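Local coordinates for protein beta-N-acetylhexosaminidase (PDB 5BZA) that probably hydrolyses terminal non-reducing N-acetyl-D-hexosamine residues of N-acetyl-beta-D-hexosaminides, as a thermostable member of glycosyl hydrolase family 3, at residues Q25-A30 and R279-Y284; G107-F112 and S314-R319; S40-F45 and L72-S77. All coordinates share one frame; numbering follows the deposited sequence.

Contact 1 (Q25-A30 and R279-Y284); sequences QKYRPA and RDLPVY
Tyr27, the last residue of helix 18-27, lies against Leu281 and Pro282 of helix 281-293. The aliphatic packing is closest at the base of the tyrosine, where CB of Tyr27 meets methyl CD2 of Leu281 at 3.5 Å. The leucine carries its CG anti to the backbone N (chi1 -180°), which sends CD2 across to the tyrosine; the two side chains run past one another in opposite directions. Pro29 CG touches that same methyl, 4.1 Å from Leu281 CD2. Farther along the ring, Pro282 crosses Tyr27 at about a right angle: its CG is 3.7 Å from Tyr27 CE2, and its CB 3.3 Å from Tyr27 OH. Among aromatic contacts, Tyr285 meets the Tyr27 ring edge-to-face. With an alanine here only CB would remain against Leu281, which would probably leave a gap beside Pro282 and Tyr285 without its ring partner. Cys11 of strand 9-13 touches both Pro29 and Leu281, so the contact joins the helices that follow the first and last strands of the TIM barrel. No hydrogen bond links the two segments; the contact between them is van der Waals packing, largely apolar, and so depends on fit rather than on polar direction.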
loop_
_atom_site.group_PDB
_atom_site.type_symbol
_atom_site.label_atom_id
_atom_site.label_comp_id
_atom_site.label_asym_id
_atom_site.label_seq_id
_atom_site.Cartn_x
_atom_site.Cartn_y
_atom_site.Cartn_z
ATOM N N GLN B 25 2.332 -15.652 -23.683
ATOM C CA GLN B 25 1.937 -15.402 -25.075
ATOM C C GLN B 25 1.732 -16.689 -25.858
ATOM O O GLN B 25 0.872 -16.766 -26.733
ATOM C CB GLN B 25 2.951 -14.494 -25.775
ATOM C CG GLN B 25 2.780 -13.049 -25.365
ATOM C CD GLN B 25 3.722 -12.073 -26.076
ATOM O OE1 GLN B 25 4.895 -12.367 -26.324
ATOM N NE2 GLN B 25 3.199 -10.906 -26.403
ATOM N N LYS B 26 2.523 -17.703 -25.563
ATOM C CA LYS B 26 2.350 -18.989 -26.223
ATOM C C LYS B 26 1.073 -19.723 -25.784
ATOM O O LYS B 26 0.336 -20.207 -26.634
ATOM C CB LYS B 26 3.558 -19.894 -25.995
ATOM C CG LYS B 26 3.450 -21.215 -26.795
ATOM C CD LYS B 26 4.712 -22.062 -26.661
ATOM C CE LYS B 26 4.599 -23.309 -27.529
ATOM N NZ LYS B 26 5.860 -24.105 -27.562
ATOM N N TYR B 27 0.807 -19.802 -24.476
ATOM C CA TYR B 27 -0.291 -20.647 -23.986
ATOM C C TYR B 27 -1.579 -19.932 -23.614
ATOM O O TYR B 27 -2.618 -20.579 -23.476
ATOM C CB TYR B 27 0.192 -21.461 -22.791
ATOM C CG TYR B 27 1.315 -22.383 -23.168
ATOM C CD1 TYR B 27 1.069 -23.595 -23.800
ATOM C CD2 TYR B 27 2.644 -21.998 -22.981
ATOM C CE1 TYR B 27 2.131 -24.440 -24.160
ATOM C CE2 TYR B 27 3.691 -22.829 -23.332
ATOM C CZ TYR B 27 3.433 -24.039 -23.915
ATOM O OH TYR B 27 4.504 -24.841 -24.269
ATOM N N ARG B 28 -1.504 -18.617 -23.442
ATOM C CA ARG B 28 -2.660 -17.797 -23.058
ATOM C C ARG B 28 -3.379 -18.391 -21.803
ATOM O O ARG B 28 -4.589 -18.672 -21.840
ATOM C CB ARG B 28 -3.663 -17.702 -24.220
ATOM C CG ARG B 28 -3.100 -17.237 -25.572
ATOM C CD ARG B 28 -2.480 -15.854 -25.539
ATOM N NE ARG B 28 -1.728 -15.583 -26.775
ATOM C CZ ARG B 28 -1.126 -14.427 -27.064
ATOM N NH1 ARG B 28 -1.205 -13.411 -26.210
ATOM N NH2 ARG B 28 -0.449 -14.290 -28.205
ATOM N N PRO B 29 -2.655 -18.561 -20.680
ATOM C CA PRO B 29 -3.397 -18.978 -19.488
ATOM C C PRO B 29 -4.408 -17.924 -19.134
ATOM O O PRO B 29 -4.077 -16.735 -19.261
ATOM C CB PRO B 29 -2.324 -19.070 -18.402
ATOM C CG PRO B 29 -1.227 -18.134 -18.896
ATOM C CD PRO B 29 -1.249 -18.250 -20.382
ATOM N N ALA B 30 -5.581 -18.325 -18.660
ATOM C CA ALA B 30 -6.613 -17.359 -18.353
ATOM C C ALA B 30 -6.365 -16.729 -16.988
ATOM O O ALA B 30 -6.831 -15.603 -16.724
ATOM C CB ALA B 30 -7.993 -18.023 -18.395
ATOM N N ARG B 279 6.479 -21.842 -15.182
ATOM C CA ARG B 279 7.386 -22.689 -15.918
ATOM C C ARG B 279 6.842 -24.129 -16.040
ATOM O O ARG B 279 7.255 -24.848 -16.933
ATOM C CB ARG B 279 8.787 -22.666 -15.293
ATOM C CG ARG B 279 9.456 -21.273 -15.318
ATOM C CD ARG B 279 10.815 -21.262 -14.611
ATOM N NE ARG B 279 11.528 -19.992 -14.818
ATOM C CZ ARG B 279 11.670 -19.027 -13.904
ATOM N NH1 ARG B 279 11.228 -19.224 -12.652
ATOM N NH2 ARG B 279 12.318 -17.889 -14.230
ATOM N N ASP B 280 5.925 -24.555 -15.166
ATOM C CA ASP B 280 5.299 -25.881 -15.336
ATOM C C ASP B 280 4.198 -25.907 -16.380
ATOM O O ASP B 280 3.661 -26.975 -16.669
ATOM C CB ASP B 280 4.696 -26.386 -14.027
ATOM C CG ASP B 280 5.731 -26.700 -13.021
ATOM O OD1 ASP B 280 6.799 -27.219 -13.410
ATOM O OD2 ASP B 280 5.507 -26.386 -11.847
ATOM N N LEU B 281 3.820 -24.746 -16.906
ATOM C CA LEU B 281 2.651 -24.726 -17.780
ATOM C C LEU B 281 2.791 -25.648 -19.009
ATOM O O LEU B 281 1.863 -26.379 -19.315
ATOM C CB LEU B 281 2.332 -23.302 -18.221
ATOM C CG LEU B 281 1.118 -23.162 -19.142
ATOM C CD1 LEU B 281 -0.093 -23.844 -18.532
ATOM C CD2 LEU B 281 0.816 -21.692 -19.387
ATOM N N PRO B 282 3.951 -25.637 -19.699
ATOM C CA PRO B 282 4.003 -26.531 -20.866
ATOM C C PRO B 282 3.756 -28.036 -20.541
ATOM O O PRO B 282 2.910 -28.647 -21.207
ATOM C CB PRO B 282 5.414 -26.300 -21.415
ATOM C CG PRO B 282 5.748 -24.912 -21.001
ATOM C CD PRO B 282 5.142 -24.767 -19.626
ATOM N N VAL B 283 4.452 -28.618 -19.569
ATOM C CA VAL B 283 4.198 -30.030 -19.232
ATOM C C VAL B 283 2.710 -30.290 -19.023
ATOM O O VAL B 283 2.078 -31.007 -19.815
ATOM C CB VAL B 283 4.956 -30.488 -18.000
ATOM C CG1 VAL B 283 4.605 -31.904 -17.723
ATOM C CG2 VAL B 283 6.440 -30.372 -18.271
ATOM N N TYR B 284 2.140 -29.664 -17.998
ATOM C CA TYR B 284 0.719 -29.815 -17.746
ATOM C C TYR B 284 -0.099 -29.555 -18.989
ATOM O O TYR B 284 -0.998 -30.339 -19.318
ATOM C CB TYR B 284 0.294 -28.898 -16.626
ATOM C CG TYR B 284 0.758 -29.385 -15.298
ATOM C CD1 TYR B 284 2.069 -29.195 -14.906
ATOM C CD2 TYR B 284 -0.107 -30.055 -14.434
ATOM C CE1 TYR B 284 2.523 -29.631 -13.681
ATOM C CE2 TYR B 284 0.328 -30.487 -13.198
ATOM C CZ TYR B 284 1.653 -30.278 -12.831
ATOM O OH TYR B 284 2.127 -30.715 -11.613
#

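Contact 2 (G107-F112 and S314-R319); sequences GFNMVF and SALENR
Asn109 and Leu316 bring the two backbones nearest, their CA atoms 6.7 Å apart, while Gly107 and Asn318 are matched more loosely farther along, CA to CA 7.9 Å. The main side-chain contact is a methyl laid over an amide: Leu316 CD1 sits almost straight above the flat face of the Asn109 group, 3.4 Å from Asn109 CG and 3.6 Å from Asn109 ND2. The asparagine side chain has its CG wedged between backbone N and carbonyl carbon (chi1 45°) and crosses the leucine at about a right angle. OD1 accepts from Val60 N of strand 59-62 and ND2 donates to Phe58 O just ahead of that strand, which fixes the amide's rotation and presents its face to Leu316. Just before, Gly107, at positive phi, is the C-prime residue of a Schellman motif ending helix 89-106 and leading into barrel strand 110-111; a side chain there would jam against the preceding carbonyl oxygen. The poorly ordered Asn318 reaches this end through water: ND2 donates to water 1, 2.6 Å from the water oxygen, and that water may in turn donate to Phe108 O over a longer 3.2 Å. Leu316 also touches Ile156 of strand 156-162.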
loop_
_atom_site.group_PDB
_atom_site.type_symbol
_atom_site.label_atom_id
_atom_site.label_comp_id
_atom_site.label_asym_id
_atom_site.label_seq_id
_atom_site.Cartn_x
_atom_site.Cartn_y
_atom_site.Cartn_z
ATOM N N GLY B 107 -5.363 -3.356 -10.115
ATOM C CA GLY B 107 -5.502 -4.196 -11.285
ATOM C C GLY B 107 -5.836 -5.662 -10.958
ATOM O O GLY B 107 -6.001 -6.450 -11.880
ATOM N N PHE B 108 -5.932 -6.049 -9.685
ATOM C CA PHE B 108 -6.374 -7.429 -9.367
ATOM C C PHE B 108 -7.895 -7.567 -9.653
ATOM O O PHE B 108 -8.599 -6.567 -9.708
ATOM C CB PHE B 108 -6.037 -7.781 -7.908
ATOM C CG PHE B 108 -4.557 -7.949 -7.653
ATOM C CD1 PHE B 108 -3.930 -9.187 -7.839
ATOM C CD2 PHE B 108 -3.767 -6.831 -7.299
ATOM C CE1 PHE B 108 -2.545 -9.340 -7.613
ATOM C CE2 PHE B 108 -2.384 -6.950 -7.086
ATOM C CZ PHE B 108 -1.768 -8.206 -7.245
ATOM N N ASN B 109 -8.398 -8.759 -9.971
ATOM C CA ASN B 109 -9.859 -8.912 -10.010
ATOM C C ASN B 109 -10.370 -10.170 -9.285
ATOM O O ASN B 109 -11.584 -10.405 -9.200
ATOM C CB ASN B 109 -10.363 -8.898 -11.460
ATOM C CG ASN B 109 -9.529 -9.750 -12.375
ATOM O OD1 ASN B 109 -9.236 -10.906 -12.059
ATOM N ND2 ASN B 109 -9.136 -9.192 -13.536
ATOM N N MET B 110 -9.455 -10.903 -8.651
ATOM C CA MET B 110 -9.827 -12.058 -7.839
ATOM C C MET B 110 -8.910 -12.041 -6.636
ATOM O O MET B 110 -7.823 -11.489 -6.697
ATOM C CB MET B 110 -9.690 -13.375 -8.619
ATOM C CG MET B 110 -10.095 -14.635 -7.811
ATOM S SD MET B 110 -10.156 -16.152 -8.811
ATOM C CE MET B 110 -11.707 -15.896 -9.684
ATOM N N VAL B 111 -9.370 -12.603 -5.533
ATOM C CA VAL B 111 -8.518 -12.874 -4.413
ATOM C C VAL B 111 -8.757 -14.344 -3.976
ATOM O O VAL B 111 -9.884 -14.841 -3.930
ATOM C CB VAL B 111 -8.788 -11.890 -3.263
ATOM C CG1 VAL B 111 -10.220 -12.098 -2.691
ATOM C CG2 VAL B 111 -7.697 -11.990 -2.192
ATOM N N PHE B 112 -7.669 -15.028 -3.643
ATOM C CA PHE B 112 -7.758 -16.395 -3.155
ATOM C C PHE B 112 -8.035 -16.296 -1.653
ATOM O O PHE B 112 -7.176 -16.630 -0.825
ATOM C CB PHE B 112 -6.480 -17.176 -3.475
ATOM C CG PHE B 112 -6.310 -17.485 -4.943
ATOM C CD1 PHE B 112 -7.380 -17.450 -5.798
ATOM C CD2 PHE B 112 -5.072 -17.854 -5.455
ATOM C CE1 PHE B 112 -7.242 -17.774 -7.157
ATOM C CE2 PHE B 112 -4.919 -18.176 -6.822
ATOM C CZ PHE B 112 -6.020 -18.123 -7.673
ATOM N N SER B 314 -15.494 -12.391 -18.648
ATOM C CA SER B 314 -16.359 -11.313 -19.118
ATOM C C SER B 314 -16.870 -10.493 -17.936
ATOM O O SER B 314 -16.997 -9.266 -18.026
ATOM C CB SER B 314 -17.495 -11.868 -19.962
ATOM O OG SER B 314 -16.949 -12.389 -21.169
ATOM N N ALA B 315 -17.099 -11.159 -16.808
ATOM C CA ALA B 315 -17.616 -10.479 -15.611
ATOM C C ALA B 315 -16.674 -9.387 -15.033
ATOM O O ALA B 315 -17.075 -8.611 -14.162
ATOM C CB ALA B 315 -17.943 -11.512 -14.521
ATOM N N LEU B 316 -15.431 -9.337 -15.504
ATOM C CA LEU B 316 -14.396 -8.513 -14.866
ATOM C C LEU B 316 -14.107 -7.126 -15.444
ATOM O O LEU B 316 -13.264 -6.419 -14.908
ATOM C CB LEU B 316 -13.097 -9.310 -14.878
ATOM C CG LEU B 316 -13.279 -10.657 -14.181
ATOM C CD1 LEU B 316 -11.974 -11.374 -14.022
ATOM C CD2 LEU B 316 -13.944 -10.474 -12.810
ATOM N N GLU B 317 -14.797 -6.754 -16.519
ATOM C CA GLU B 317 -14.598 -5.477 -17.236
ATOM C C GLU B 317 -14.067 -4.288 -16.393
ATOM O O GLU B 317 -14.859 -3.424 -16.006
ATOM C CB GLU B 317 -15.935 -5.049 -17.842
ATOM C CG GLU B 317 -16.624 -6.064 -18.740
ATOM C CD GLU B 317 -17.840 -5.466 -19.439
ATOM O OE1 GLU B 317 -17.958 -4.214 -19.477
ATOM O OE2 GLU B 317 -18.662 -6.242 -19.984
ATOM N N ASN B 318 -12.751 -4.191 -16.167
ATOM C CA ASN B 318 -12.246 -3.191 -15.209
ATOM C C ASN B 318 -11.563 -2.007 -15.881
ATOM O O ASN B 318 -11.051 -2.132 -16.987
ATOM C CB ASN B 318 -11.275 -3.843 -14.210
ATOM C CG ASN B 318 -9.952 -4.296 -14.866
ATOM O OD1 ASN B 318 -9.903 -4.552 -16.078
ATOM N ND2 ASN B 318 -8.876 -4.358 -14.073
ATOM N N ARG B 319 -11.600 -0.848 -15.218
ATOM C CA ARG B 319 -10.968 0.378 -15.744
ATOM C C ARG B 319 -9.609 0.670 -15.113
ATOM O O ARG B 319 -8.862 1.562 -15.576
ATOM C CB ARG B 319 -11.933 1.579 -15.605
ATOM C CG ARG B 319 -12.152 2.189 -14.202
ATOM C CD ARG B 319 -13.286 3.264 -14.299
ATOM N NE ARG B 319 -13.871 3.547 -12.984
ATOM C CZ ARG B 319 -14.740 2.730 -12.374
ATOM N NH1 ARG B 319 -15.025 1.539 -12.911
ATOM N NH2 ARG B 319 -15.257 3.048 -11.184
HETATM O O HOH W 1 -8.932 -3.967 -11.546
#

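Contact 3 (S40-F45 and L72-S77); sequences SKEYLF and LKYVPS
Glu42 and Tyr74 join the first turn of helix 42-54, which follows the second strand of the TIM barrel, to the type I turn Leu72-Val75 in the loop after the third. Glu42 comes directly after the N-cap residue Lys41, and Phe45 N closes the first turn by bonding to Lys41 O. The central bond runs from Tyr74 OH to Glu42 OE2, 2.7 Å long, and uses the anti lone pair of that oxygen, the one turned away from OE1. The carboxylate lies only 17° from the plane of the phenol and sits at its edge, with OE2 also 3.3 Å from Tyr74 CE1. Extended beyond CG, which is anti to the backbone N (chi1 -173°), the glutamate reaches straight out from the helix to the hydroxyl. Lys73 NZ stands 4.2 Å from Glu42 OE2, too far for a salt bridge, yet its charge, with the nearby helix N-terminus, would probably help keep the carboxylate ionised. Lys73 CG also covers the centre of one face of the Tyr74 ring. Phe45 adds the apolar part: its CE2 touches Tyr74 CE2 at 3.9 Å, and the rings slide past each other obliquely, planes at 32° and centroids 5.8 Å apart. The other glutamate oxygen, OE1, accepts from the backbone N of Ser77 of the second subunit, so one carboxylate ties the turn to the helix and also serves the dimer interface, where Glu42 packs on Pro76 of that subunit. Helix 36-39, through Val38 and Leu39, borders the Phe45 side of the contact, and helix 89-106, through Leu106, the Tyr74 side.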
loop_
_atom_site.group_PDB
_atom_site.type_symbol
_atom_site.label_atom_id
_atom_site.label_comp_id
_atom_site.label_asym_id
_atom_site.label_seq_id
_atom_site.Cartn_x
_atom_site.Cartn_y
_atom_site.Cartn_z
ATOM N N SER B 40 7.293 -8.152 -4.310
ATOM C CA SER B 40 8.281 -7.455 -3.482
ATOM C C SER B 40 9.176 -6.542 -4.321
ATOM O O SER B 40 9.957 -5.786 -3.778
ATOM C CB SER B 40 9.151 -8.442 -2.710
ATOM O OG SER B 40 9.866 -9.274 -3.610
ATOM N N LYS B 41 9.107 -6.666 -5.644
ATOM C CA LYS B 41 9.839 -5.769 -6.530
ATOM C C LYS B 41 8.830 -4.928 -7.315
ATOM O O LYS B 41 8.327 -5.322 -8.379
ATOM C CB LYS B 41 10.783 -6.550 -7.450
ATOM C CG LYS B 41 11.865 -7.454 -6.722
ATOM C CD LYS B 41 12.675 -8.190 -7.800
ATOM C CE LYS B 41 13.752 -9.103 -7.248
ATOM N NZ LYS B 41 14.229 -8.638 -5.916
ATOM N N GLU B 42 8.485 -3.780 -6.737
ATOM C CA GLU B 42 7.405 -2.976 -7.300
ATOM C C GLU B 42 7.620 -2.660 -8.771
ATOM O O GLU B 42 6.662 -2.706 -9.534
ATOM C CB GLU B 42 7.207 -1.706 -6.503
ATOM C CG GLU B 42 5.982 -0.917 -6.962
ATOM C CD GLU B 42 5.674 0.218 -6.028
ATOM O OE1 GLU B 42 6.528 1.134 -5.919
ATOM O OE2 GLU B 42 4.595 0.178 -5.383
ATOM N N TYR B 43 8.855 -2.362 -9.190
ATOM C CA TYR B 43 9.080 -2.127 -10.613
ATOM C C TYR B 43 8.631 -3.358 -11.404
ATOM O O TYR B 43 8.004 -3.225 -12.477
ATOM C CB TYR B 43 10.542 -1.780 -10.910
ATOM C CG TYR B 43 11.570 -2.773 -10.397
ATOM C CD1 TYR B 43 12.096 -2.656 -9.119
ATOM C CD2 TYR B 43 12.039 -3.806 -11.213
ATOM C CE1 TYR B 43 13.033 -3.536 -8.654
ATOM C CE2 TYR B 43 12.975 -4.710 -10.749
ATOM C CZ TYR B 43 13.474 -4.574 -9.461
ATOM O OH TYR B 43 14.415 -5.485 -8.985
ATOM N N LEU B 44 8.915 -4.558 -10.878
ATOM C CA LEU B 44 8.465 -5.773 -11.571
ATOM C C LEU B 44 6.964 -5.892 -11.595
ATOM O O LEU B 44 6.369 -6.133 -12.653
ATOM C CB LEU B 44 9.031 -7.043 -10.930
ATOM C CG LEU B 44 10.300 -7.718 -11.441
ATOM C CD1 LEU B 44 10.193 -9.197 -11.052
ATOM C CD2 LEU B 44 10.490 -7.572 -12.950
ATOM N N PHE B 45 6.342 -5.723 -10.438
ATOM C CA PHE B 45 4.888 -5.784 -10.350
ATOM C C PHE B 45 4.209 -4.839 -11.369
ATOM O O PHE B 45 3.393 -5.274 -12.201
ATOM C CB PHE B 45 4.473 -5.484 -8.891
ATOM C CG PHE B 45 2.999 -5.258 -8.714
ATOM C CD1 PHE B 45 2.084 -6.262 -9.011
ATOM C CD2 PHE B 45 2.518 -4.006 -8.303
ATOM C CE1 PHE B 45 0.693 -6.036 -8.879
ATOM C CE2 PHE B 45 1.141 -3.764 -8.159
ATOM C CZ PHE B 45 0.229 -4.790 -8.460
ATOM N N LEU B 72 0.413 -8.017 -0.213
ATOM C CA LEU B 72 0.232 -6.712 -0.825
ATOM C C LEU B 72 0.525 -5.615 0.195
ATOM O O LEU B 72 -0.220 -5.420 1.158
ATOM C CB LEU B 72 -1.186 -6.557 -1.369
ATOM C CG LEU B 72 -1.649 -7.487 -2.492
ATOM C CD1 LEU B 72 -3.090 -7.182 -2.943
ATOM C CD2 LEU B 72 -0.660 -7.427 -3.664
ATOM N N LYS B 73 1.602 -4.858 -0.037
ATOM C CA LYS B 73 1.921 -3.804 0.909
ATOM C C LYS B 73 0.878 -2.688 0.835
ATOM O O LYS B 73 0.769 -1.880 1.758
ATOM C CB LYS B 73 3.295 -3.235 0.657
ATOM C CG LYS B 73 3.377 -2.332 -0.543
ATOM C CD LYS B 73 4.741 -1.719 -0.551
ATOM C CE LYS B 73 4.905 -0.712 -1.642
ATOM N NZ LYS B 73 6.305 -0.256 -1.526
ATOM N N TYR B 74 0.156 -2.646 -0.289
ATOM C CA TYR B 74 -0.890 -1.654 -0.549
ATOM C C TYR B 74 -2.111 -1.761 0.352
ATOM O O TYR B 74 -2.760 -0.744 0.649
ATOM C CB TYR B 74 -1.313 -1.787 -1.999
ATOM C CG TYR B 74 -0.091 -1.894 -2.905
ATOM C CD1 TYR B 74 0.730 -0.756 -3.149
ATOM C CD2 TYR B 74 0.269 -3.120 -3.491
ATOM C CE1 TYR B 74 1.851 -0.858 -3.945
ATOM C CE2 TYR B 74 1.382 -3.216 -4.320
ATOM C CZ TYR B 74 2.171 -2.084 -4.532
ATOM O OH TYR B 74 3.279 -2.179 -5.330
ATOM N N VAL B 75 -2.412 -2.992 0.800
ATOM C CA VAL B 75 -3.499 -3.222 1.726
ATOM C C VAL B 75 -2.997 -3.115 3.146
ATOM O O VAL B 75 -2.033 -3.783 3.516
ATOM C CB VAL B 75 -4.134 -4.639 1.537
ATOM C CG1 VAL B 75 -5.297 -4.831 2.522
ATOM C CG2 VAL B 75 -4.634 -4.791 0.131
ATOM N N PRO B 76 -3.619 -2.255 3.947
ATOM C CA PRO B 76 -3.162 -2.219 5.349
ATOM C C PRO B 76 -3.350 -3.566 6.032
ATOM O O PRO B 76 -4.327 -4.275 5.785
ATOM C CB PRO B 76 -4.024 -1.144 6.026
ATOM C CG PRO B 76 -5.005 -0.654 4.976
ATOM C CD PRO B 76 -4.649 -1.257 3.623
ATOM N N SER B 77 -2.396 -3.890 6.890
ATOM C CA SER B 77 -2.384 -5.130 7.637
ATOM C C SER B 77 -3.580 -5.333 8.603
ATOM O O SER B 77 -4.059 -4.415 9.291
ATOM C CB SER B 77 -1.065 -5.218 8.409
ATOM O OG SER B 77 -1.009 -6.446 9.092
#

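How the contacts relate
All three contacts involve the TIM-barrel domain. Contacts 2 and 3 touch directly: Phe108 CE2 packs on Phe45 CZ at 3.7 Å, and Phe108 CZ on Leu72 CD2 at 3.8 Å, so one phenylalanine bridges both segments of contact 3. Contact 1 stands apart, its nearest atoms about 7 Å from contact 2 and about 9 Å from contact 3. In sequence, contact 3 falls wholly between the segments of contact 1, whereas those of contacts 1 and 2 alternate. Contacts 1 and 3 lie away from the annotated metal sites. In contact 2, the Asn318 side chain is about 12 Å from that of Arg54, which with Glu327 forms a cadmium site.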